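PDB 4CCY: carboxylesterase YbfK from Bacillus subtilis, which hydrolyses carboxylic esters to an alcohol and a carboxylate, as a cytoplasmic member of the alpha/beta hydrolase superfamily. Local coordinates for residues R148-H162 with V234-H248. Sequence-based numbering, arbitrary orientation.
Sequences RAVVISPAEAFISFH and VPVLLMFGEHEAMYH. With NA (sodium ion), chain C.
Glu244 OE1 and Ser153 OG share one water, which donates to both, 2.7 Å from Glu244 OE1, and accepts from Gly241 N. His273 ties in both: its ND1 is hydrogen-bonded to Glu244 OE1, its O to Ser153 OG. Glu244 OE2 is held by Met246 N. The carboxylate is thus fixed in rotation, consistent with its inferred place in a charge relay with His273 and Ser129. With CG between backbone N and carbonyl carbon (chi1 47°), the Tyr247 ring swings towards 148-162, and its hydroxyl donates to an in-plane lone pair of Pro154 O, 2.8 Å from Tyr247 OH. Farther along, His162 N bonds Met246 O at 2.9 Å. The His162 ring lies with one face over Tyr247 CA and turns its CE1 edge onto the face of His248, a T-shaped pair with planes at 84°. His162 NE2 is hydrogen-bonded to a water on the sodium ion; Glu244 O and Tyr247 O bind the ion directly, and Gln249 OE1 adds another ligand. Leading into these loops, strands 148-152 and 236-241 pair in parallel, Val151 N to Leu237 O at 2.7 Å. Strands 123-128 and 264-268 flank this pair; helix 249-259 packs on Leu238 and Phe158, helix 280-290 on Val150 and Leu237.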
ATOM      1  N   ARG A 148       8.940  12.695   3.722  1.00 16.40           N
ATOM      2  CA  ARG A 148       9.104  11.604   4.697  1.00 16.14           C
ATOM      3  C   ARG A 148       8.325  10.370   4.271  1.00 14.91           C
ATOM      4  O   ARG A 148       7.284  10.485   3.632  1.00 14.87           O
ATOM      5  CB  ARG A 148       8.687  12.056   6.108  1.00 17.04           C
ATOM      6  CG  ARG A 148       9.542  13.188   6.665  1.00 18.31           C
ATOM      7  CD  ARG A 148       9.297  13.459   8.147  1.00 19.64           C
ATOM      8  NE  ARG A 148      10.561  13.881   8.738  1.00 21.33           N
ATOM      9  CZ  ARG A 148      11.073  13.447   9.878  1.00 21.84           C
ATOM     10  NH1 ARG A 148      10.413  12.594  10.650  1.00 21.59           N
ATOM     11  NH2 ARG A 148      12.252  13.917  10.267  1.00 23.60           N
ATOM     12  N   ALA A 149       8.821   9.190   4.621  1.00 13.97           N
ATOM     13  CA  ALA A 149       8.246   7.953   4.102  1.00 12.94           C
ATOM     14  C   ALA A 149       7.858   6.994   5.227  1.00 12.43           C
ATOM     15  O   ALA A 149       8.652   6.752   6.135  1.00 12.37           O
ATOM     16  CB  ALA A 149       9.216   7.281   3.140  1.00 12.81           C
ATOM     17  N   VAL A 150       6.640   6.460   5.143  1.00 11.75           N
ATOM     18  CA  VAL A 150       6.107   5.499   6.114  1.00 11.73           C
ATOM     19  C   VAL A 150       5.819   4.164   5.430  1.00 11.36           C
ATOM     20  O   VAL A 150       5.004   4.084   4.499  1.00 11.22           O
ATOM     21  CB  VAL A 150       4.800   5.995   6.783  1.00 11.95           C
ATOM     22  CG1 VAL A 150       4.299   4.976   7.803  1.00 12.02           C
ATOM     23  CG2 VAL A 150       4.986   7.357   7.440  1.00 12.34           C
ATOM     24  N   VAL A 151       6.474   3.116   5.911  1.00 11.31           N
ATOM     25  CA  VAL A 151       6.360   1.793   5.330  1.00 11.25           C
ATOM     26  C   VAL A 151       5.770   0.821   6.357  1.00 11.42           C
ATOM     27  O   VAL A 151       6.401   0.515   7.372  1.00 11.73           O
ATOM     28  CB  VAL A 151       7.742   1.317   4.840  1.00 11.45           C
ATOM     29  CG1 VAL A 151       7.686  -0.108   4.304  1.00 11.55           C
ATOM     30  CG2 VAL A 151       8.287   2.280   3.785  1.00 11.54           C
ATOM     31  N   ILE A 152       4.557   0.346   6.093  1.00 11.35           N
ATOM     32  CA  ILE A 152       3.840  -0.545   7.030  1.00 11.73           C
ATOM     33  C   ILE A 152       3.668  -1.951   6.439  1.00 11.77           C
ATOM     34  O   ILE A 152       3.133  -2.101   5.345  1.00 11.48           O
ATOM     35  CB  ILE A 152       2.448   0.024   7.448  1.00 11.93           C
ATOM     36  CG1 ILE A 152       2.537   1.499   7.878  1.00 12.03           C
ATOM     37  CG2 ILE A 152       1.817  -0.819   8.560  1.00 12.08           C
ATOM     38  CD1 ILE A 152       1.187   2.188   8.014  1.00 12.41           C
ATOM     39  N   SER A 153       4.140  -2.960   7.173  1.00 12.30           N
ATOM     40  CA  SER A 153       4.019  -4.373   6.795  1.00 12.68           C
ATOM     41  C   SER A 153       4.377  -4.618   5.329  1.00 12.76           C
ATOM     42  O   SER A 153       3.562  -5.164   4.568  1.00 12.63           O
ATOM     43  CB  SER A 153       2.605  -4.882   7.090  1.00 12.98           C
ATOM     44  OG  SER A 153       2.280  -4.646   8.453  1.00 13.57           O
ATOM     45  N   PRO A 154       5.601  -4.221   4.927  1.00 12.75           N
ATOM     46  CA  PRO A 154       5.942  -4.242   3.498  1.00 12.74           C
ATOM     47  C   PRO A 154       5.920  -5.662   2.911  1.00 13.16           C
ATOM     48  O   PRO A 154       6.155  -6.658   3.628  1.00 13.06           O
ATOM     49  CB  PRO A 154       7.349  -3.622   3.452  1.00 12.63           C
ATOM     50  CG  PRO A 154       7.903  -3.813   4.831  1.00 12.92           C
ATOM     51  CD  PRO A 154       6.723  -3.744   5.762  1.00 12.95           C
ATOM     52  N   ALA A 155       5.558  -5.739   1.634  1.00 13.32           N
ATOM     53  CA  ALA A 155       5.581  -6.993   0.886  1.00 14.04           C
ATOM     54  C   ALA A 155       7.049  -7.285   0.548  1.00 14.44           C
ATOM     55  O   ALA A 155       7.615  -6.675  -0.373  1.00 14.92           O
ATOM     56  CB  ALA A 155       4.738  -6.867  -0.382  1.00 13.75           C
ATOM     57  N   GLU A 156       7.661  -8.189   1.315  1.00 14.70           N
ATOM     58  CA  GLU A 156       9.116  -8.404   1.294  1.00 14.92           C
ATOM     59  C   GLU A 156       9.867  -7.102   1.544  1.00 14.47           C
ATOM     60  O   GLU A 156       9.661  -6.465   2.581  1.00 14.45           O
ATOM     61  CB  GLU A 156       9.571  -9.093   0.002  1.00 15.28           C
ATOM     62  CG  GLU A 156       9.168 -10.553  -0.051  1.00 15.96           C
ATOM     63  CD  GLU A 156      10.010 -11.377  -0.998  1.00 16.68           C
ATOM     64  OE1 GLU A 156      10.529 -10.816  -1.988  1.00 17.01           O
ATOM     65  OE2 GLU A 156      10.145 -12.593  -0.751  1.00 17.33           O
ATOM     66  N   ALA A 157      10.728  -6.711   0.602  1.00 14.45           N
ATOM     67  CA  ALA A 157      11.537  -5.494   0.709  1.00 14.23           C
ATOM     68  C   ALA A 157      12.705  -5.637   1.685  1.00 14.79           C
ATOM     69  O   ALA A 157      13.854  -5.415   1.300  1.00 14.98           O
ATOM     70  CB  ALA A 157      10.675  -4.278   1.053  1.00 13.49           C
ATOM     71  N   PHE A 158      12.420  -6.012   2.938  1.00 14.68           N
ATOM     72  CA  PHE A 158      13.479  -6.152   3.950  1.00 15.07           C
ATOM     73  C   PHE A 158      13.889  -7.585   4.267  1.00 15.95           C
ATOM     74  O   PHE A 158      14.986  -7.809   4.774  1.00 16.57           O
ATOM     75  CB  PHE A 158      13.108  -5.389   5.226  1.00 14.68           C
ATOM     76  CG  PHE A 158      12.940  -3.928   4.993  1.00 14.05           C
ATOM     77  CD1 PHE A 158      14.047  -3.088   4.975  1.00 14.12           C
ATOM     78  CD2 PHE A 158      11.678  -3.395   4.721  1.00 13.45           C
ATOM     79  CE1 PHE A 158      13.901  -1.729   4.729  1.00 13.97           C
ATOM     80  CE2 PHE A 158      11.528  -2.040   4.470  1.00 13.13           C
ATOM     81  CZ  PHE A 158      12.635  -1.209   4.470  1.00 13.44           C
ATOM     82  N   ILE A 159      13.005  -8.540   3.970  1.00 16.01           N
ATOM     83  CA  ILE A 159      13.274  -9.960   4.156  1.00 16.81           C
ATOM     84  C   ILE A 159      12.381 -10.781   3.200  1.00 16.78           C
ATOM     85  O   ILE A 159      11.373 -10.269   2.701  1.00 15.96           O
ATOM     86  CB  ILE A 159      13.089 -10.366   5.647  1.00 17.10           C
ATOM     87  CG1 ILE A 159      14.007 -11.535   6.031  1.00 18.17           C
ATOM     88  CG2 ILE A 159      11.637 -10.645   5.990  1.00 16.61           C
ATOM     89  CD1 ILE A 159      15.438 -11.113   6.302  1.00 18.96           C
ATOM     90  N   SER A 160      12.783 -12.026   2.919  1.00 17.60           N
ATOM     91  CA  SER A 160      12.039 -12.941   2.029  1.00 17.61           C
ATOM     92  C   SER A 160      10.730 -13.425   2.642  1.00 17.21           C
ATOM     93  O   SER A 160      10.641 -13.589   3.861  1.00 17.12           O
ATOM     94  CB  SER A 160      12.885 -14.177   1.717  1.00 19.03           C
ATOM     95  OG  SER A 160      14.069 -13.817   1.045  1.00 20.19           O
ATOM     96  N   PHE A 161       9.728 -13.672   1.796  1.00 17.02           N
ATOM     97  CA  PHE A 161       8.448 -14.257   2.230  1.00 17.18           C
ATOM     98  C   PHE A 161       8.672 -15.666   2.746  1.00 18.20           C
ATOM     99  O   PHE A 161       9.632 -16.333   2.333  1.00 18.67           O
ATOM    100  CB  PHE A 161       7.480 -14.390   1.055  1.00 17.15           C
ATOM    101  CG  PHE A 161       6.753 -13.127   0.686  1.00 16.24           C
ATOM    102  CD1 PHE A 161       6.258 -12.264   1.660  1.00 15.64           C
ATOM    103  CD2 PHE A 161       6.512 -12.829  -0.655  1.00 16.14           C
ATOM    104  CE1 PHE A 161       5.564 -11.110   1.299  1.00 14.98           C
ATOM    105  CE2 PHE A 161       5.819 -11.679  -1.023  1.00 15.37           C
ATOM    106  CZ  PHE A 161       5.349 -10.817  -0.044  1.00 14.87           C
ATOM    107  N   HIS A 162       7.781 -16.130   3.626  1.00 18.48           N
ATOM    108  CA  HIS A 162       7.663 -17.569   3.873  1.00 19.83           C
ATOM    109  C   HIS A 162       7.227 -18.176   2.578  1.00 20.57           C
ATOM    110  O   HIS A 162       6.425 -17.570   1.875  1.00 19.37           O
ATOM    111  CB  HIS A 162       6.605 -17.885   4.941  1.00 19.98           C
ATOM    112  CG  HIS A 162       6.949 -17.370   6.321  1.00 19.79           C
ATOM    113  ND1 HIS A 162       8.160 -17.557   6.884  1.00 19.99           N
ATOM    114  CD2 HIS A 162       6.183 -16.660   7.252  1.00 19.36           C
ATOM    115  CE1 HIS A 162       8.174 -16.996   8.112  1.00 20.01           C
ATOM    116  NE2 HIS A 162       6.962 -16.443   8.333  1.00 19.70           N
ATOM    117  N   VAL A 234      16.416   9.406   2.910  1.00 17.54           N
ATOM    118  CA  VAL A 234      15.218  10.118   3.413  1.00 17.18           C
ATOM    119  C   VAL A 234      14.742   9.489   4.726  1.00 16.41           C
ATOM    120  O   VAL A 234      15.030   8.319   4.976  1.00 15.94           O
ATOM    121  CB  VAL A 234      14.041  10.158   2.389  1.00 17.05           C
ATOM    122  CG1 VAL A 234      14.522  10.534   0.984  1.00 17.34           C
ATOM    123  CG2 VAL A 234      13.261   8.846   2.367  1.00 16.14           C
ATOM    124  N   PRO A 235      14.027  10.262   5.572  1.00 15.81           N
ATOM    125  CA  PRO A 235      13.490   9.685   6.806  1.00 15.15           C
ATOM    126  C   PRO A 235      12.426   8.624   6.539  1.00 14.17           C
ATOM    127  O   PRO A 235      11.428   8.884   5.841  1.00 13.78           O
ATOM    128  CB  PRO A 235      12.860  10.886   7.520  1.00 15.62           C
ATOM    129  CG  PRO A 235      13.517  12.088   6.915  1.00 16.42           C
ATOM    130  CD  PRO A 235      13.778  11.712   5.487  1.00 16.30           C
ATOM    131  N   VAL A 236      12.643   7.441   7.110  1.00 13.48           N
ATOM    132  CA  VAL A 236      11.744   6.324   6.960  1.00 12.77           C
ATOM    133  C   VAL A 236      11.211   5.921   8.339  1.00 12.70           C
ATOM    134  O   VAL A 236      11.978   5.825   9.306  1.00 13.07           O
ATOM    135  CB  VAL A 236      12.443   5.120   6.263  1.00 12.53           C
ATOM    136  CG1 VAL A 236      11.571   3.864   6.278  1.00 11.87           C
ATOM    137  CG2 VAL A 236      12.842   5.475   4.832  1.00 12.62           C
ATOM    138  N   LEU A 237       9.896   5.716   8.414  1.00 12.16           N
ATOM    139  CA  LEU A 237       9.262   5.011   9.524  1.00 12.04           C
ATOM    140  C   LEU A 237       8.813   3.630   9.039  1.00 11.81           C
ATOM    141  O   LEU A 237       8.030   3.527   8.084  1.00 11.48           O
ATOM    142  CB  LEU A 237       8.058   5.794  10.060  1.00 11.89           C
ATOM    143  CG  LEU A 237       7.128   5.022  11.004  1.00 11.63           C
ATOM    144  CD1 LEU A 237       7.799   4.671  12.339  1.00 11.98           C
ATOM    145  CD2 LEU A 237       5.843   5.791  11.234  1.00 11.64           C
ATOM    146  N   LEU A 238       9.318   2.586   9.693  1.00 11.97           N
ATOM    147  CA  LEU A 238       9.025   1.197   9.340  1.00 11.91           C
ATOM    148  C   LEU A 238       8.278   0.477  10.467  1.00 12.35           C
ATOM    149  O   LEU A 238       8.777   0.392  11.602  1.00 12.70           O
ATOM    150  CB  LEU A 238      10.323   0.437   9.029  1.00 12.01           C
ATOM    151  CG  LEU A 238      10.173  -1.026   8.573  1.00 11.91           C
ATOM    152  CD1 LEU A 238       9.285  -1.153   7.339  1.00 11.25           C
ATOM    153  CD2 LEU A 238      11.526  -1.669   8.324  1.00 12.05           C
ATOM    154  N   MET A 239       7.098  -0.052  10.148  1.00 12.09           N
ATOM    155  CA  MET A 239       6.253  -0.684  11.151  1.00 12.60           C
ATOM    156  C   MET A 239       5.870  -2.105  10.752  1.00 12.46           C
ATOM    157  O   MET A 239       5.406  -2.346   9.647  1.00 12.26           O
ATOM    158  CB  MET A 239       4.988   0.155  11.413  1.00 12.63           C
ATOM    159  CG  MET A 239       5.285   1.592  11.850  1.00 13.16           C
ATOM    160  SD  MET A 239       3.795   2.547  12.192  1.00 13.76           S
ATOM    161  CE  MET A 239       3.305   1.875  13.767  1.00 13.76           C
ATOM    162  N   PHE A 240       6.073  -3.040  11.666  1.00 12.84           N
ATOM    163  CA  PHE A 240       5.585  -4.405  11.494  1.00 13.02           C
ATOM    164  C   PHE A 240       4.639  -4.741  12.633  1.00 13.54           C
ATOM    165  O   PHE A 240       4.705  -4.131  13.712  1.00 13.85           O
ATOM    166  CB  PHE A 240       6.736  -5.405  11.557  1.00 13.29           C
ATOM    167  CG  PHE A 240       7.811  -5.189  10.537  1.00 13.00           C
ATOM    168  CD1 PHE A 240       7.662  -5.657   9.230  1.00 12.82           C
ATOM    169  CD2 PHE A 240       9.002  -4.562  10.892  1.00 13.15           C
ATOM    170  CE1 PHE A 240       8.686  -5.476   8.299  1.00 12.72           C
ATOM    171  CE2 PHE A 240      10.020  -4.384   9.968  1.00 12.99           C
ATOM    172  CZ  PHE A 240       9.858  -4.833   8.671  1.00 12.73           C
ATOM    173  N   GLY A 241       3.776  -5.727  12.402  1.00 13.77           N
ATOM    174  CA  GLY A 241       2.918  -6.279  13.447  1.00 14.33           C
ATOM    175  C   GLY A 241       3.567  -7.531  14.018  1.00 15.05           C
ATOM    176  O   GLY A 241       4.132  -8.338  13.275  1.00 14.61           O
ATOM    177  N   GLU A 242       3.483  -7.709  15.340  1.00 15.85           N
ATOM    178  CA  GLU A 242       4.125  -8.874  15.974  1.00 16.74           C
ATOM    179  C   GLU A 242       3.642 -10.229  15.450  1.00 17.09           C
ATOM    180  O   GLU A 242       4.365 -11.220  15.555  1.00 17.92           O
ATOM    181  CB  GLU A 242       4.027  -8.812  17.511  1.00 17.67           C
ATOM    182  CG  GLU A 242       2.614  -8.853  18.065  1.00 18.33           C
ATOM    183  CD  GLU A 242       2.563  -9.283  19.521  1.00 19.73           C
ATOM    184  OE1 GLU A 242       3.508  -9.945  20.011  1.00 19.99           O
ATOM    185  OE2 GLU A 242       1.554  -8.964  20.179  1.00 20.61           O
ATOM    186  N   HIS A 243       2.429 -10.257  14.883  1.00 16.87           N
ATOM    187  CA  HIS A 243       1.797 -11.481  14.366  1.00 17.30           C
ATOM    188  C   HIS A 243       1.834 -11.626  12.850  1.00 16.80           C
ATOM    189  O   HIS A 243       1.094 -12.430  12.293  1.00 17.11           O
ATOM    190  CB  HIS A 243       0.356 -11.582  14.877  1.00 17.92           C
ATOM    191  CG  HIS A 243       0.249 -11.723  16.383  1.00 18.85           C
ATOM    192  ND1 HIS A 243       1.029 -12.576  17.092  1.00 19.45           N
ATOM    193  CD2 HIS A 243      -0.585 -11.085  17.309  1.00 19.13           C
ATOM    194  CE1 HIS A 243       0.715 -12.485  18.400  1.00 20.30           C
ATOM    195  NE2 HIS A 243      -0.270 -11.571  18.532  1.00 20.23           N
ATOM    196  N   GLU A 244       2.701 -10.855  12.186  1.00 16.02           N
ATOM    197  CA  GLU A 244       2.886 -10.868  10.722  1.00 15.50           C
ATOM    198  C   GLU A 244       3.027 -12.276  10.138  1.00 16.26           C
ATOM    199  O   GLU A 244       4.010 -12.975  10.428  1.00 16.59           O
ATOM    200  CB  GLU A 244       4.121 -10.035  10.352  1.00 14.76           C
ATOM    201  CG  GLU A 244       4.563 -10.136   8.897  1.00 13.94           C
ATOM    202  CD  GLU A 244       3.510  -9.621   7.943  1.00 13.52           C
ATOM    203  OE1 GLU A 244       3.459  -8.392   7.756  1.00 12.75           O
ATOM    204  OE2 GLU A 244       2.728 -10.442   7.391  1.00 13.74           O
ATOM    205  N   ALA A 245       2.057 -12.676   9.310  1.00 16.45           N
ATOM    206  CA  ALA A 245       1.965 -14.060   8.825  1.00 17.36           C
ATOM    207  C   ALA A 245       2.856 -14.355   7.608  1.00 17.23           C
ATOM    208  O   ALA A 245       3.120 -15.515   7.300  1.00 17.80           O
ATOM    209  CB  ALA A 245       0.513 -14.425   8.512  1.00 17.81           C
ATOM    210  N   MET A 246       3.318 -13.304   6.941  1.00 16.49           N
ATOM    211  CA  MET A 246       3.968 -13.421   5.638  1.00 16.67           C
ATOM    212  C   MET A 246       5.484 -13.635   5.672  1.00 16.68           C
ATOM    213  O   MET A 246       6.066 -14.072   4.679  1.00 16.80           O
ATOM    214  CB  MET A 246       3.671 -12.186   4.780  1.00 16.24           C
ATOM    215  CG  MET A 246       2.198 -11.894   4.556  1.00 16.74           C
ATOM    216  SD  MET A 246       2.013 -10.710   3.195  1.00 17.22           S
ATOM    217  CE  MET A 246       1.992 -11.832   1.795  1.00 16.92           C
ATOM    218  N   TYR A 247       6.116 -13.306   6.799  1.00 16.70           N
ATOM    219  CA  TYR A 247       7.563 -13.449   6.965  1.00 16.86           C
ATOM    220  C   TYR A 247       7.975 -13.315   8.426  1.00 17.39           C
ATOM    221  O   TYR A 247       7.117 -13.117   9.308  1.00 16.94           O
ATOM    222  CB  TYR A 247       8.332 -12.436   6.107  1.00 16.09           C
ATOM    223  CG  TYR A 247       7.838 -11.007   6.172  1.00 15.59           C
ATOM    224  CD1 TYR A 247       8.223 -10.158   7.208  1.00 15.31           C
ATOM    225  CD2 TYR A 247       7.008 -10.500   5.186  1.00 15.12           C
ATOM    226  CE1 TYR A 247       7.802  -8.845   7.255  1.00 14.59           C
ATOM    227  CE2 TYR A 247       6.564  -9.190   5.239  1.00 14.73           C
ATOM    228  CZ  TYR A 247       6.967  -8.369   6.277  1.00 14.49           C
ATOM    229  OH  TYR A 247       6.538  -7.058   6.331  1.00 13.96           O
ATOM    230  N   HIS A 248       9.281 -13.440   8.680  1.00 17.79           N
ATOM    231  CA  HIS A 248       9.824 -13.240  10.025  1.00 18.49           C
ATOM    232  C   HIS A 248      10.101 -11.787  10.231  1.00 17.69           C
ATOM    233  O   HIS A 248      11.177 -11.287   9.875  1.00 17.24           O
ATOM    234  CB  HIS A 248      11.096 -14.057  10.242  1.00 19.51           C
ATOM    235  CG  HIS A 248      10.850 -15.541  10.389  1.00 20.62           C
ATOM    236  ND1 HIS A 248       9.956 -16.043  11.262  1.00 21.53           N
ATOM    237  CD2 HIS A 248      11.417 -16.626   9.743  1.00 21.19           C
ATOM    238  CE1 HIS A 248       9.938 -17.384  11.168  1.00 22.38           C
ATOM    239  NE2 HIS A 248      10.835 -17.743  10.244  1.00 22.20           N
TER
HETATM  240 NA    NA C1297       5.898 -13.509  11.619  1.00 13.61          NA
HETATM  241  O   HOH W   1       3.693  -6.456   9.622  1.00  8.49           O
HETATM  242  O   HOH W   2      11.050 -14.709   6.539  1.00 12.78           O
HETATM  243  O   HOH W   3       5.535 -15.897  10.509  1.00 18.01           O
HETATM  244  O   HOH W   4       4.996 -13.806  13.864  1.00 22.41           O
HETATM  245  O   HOH W   5       7.996 -14.606  12.522  1.00 23.55           O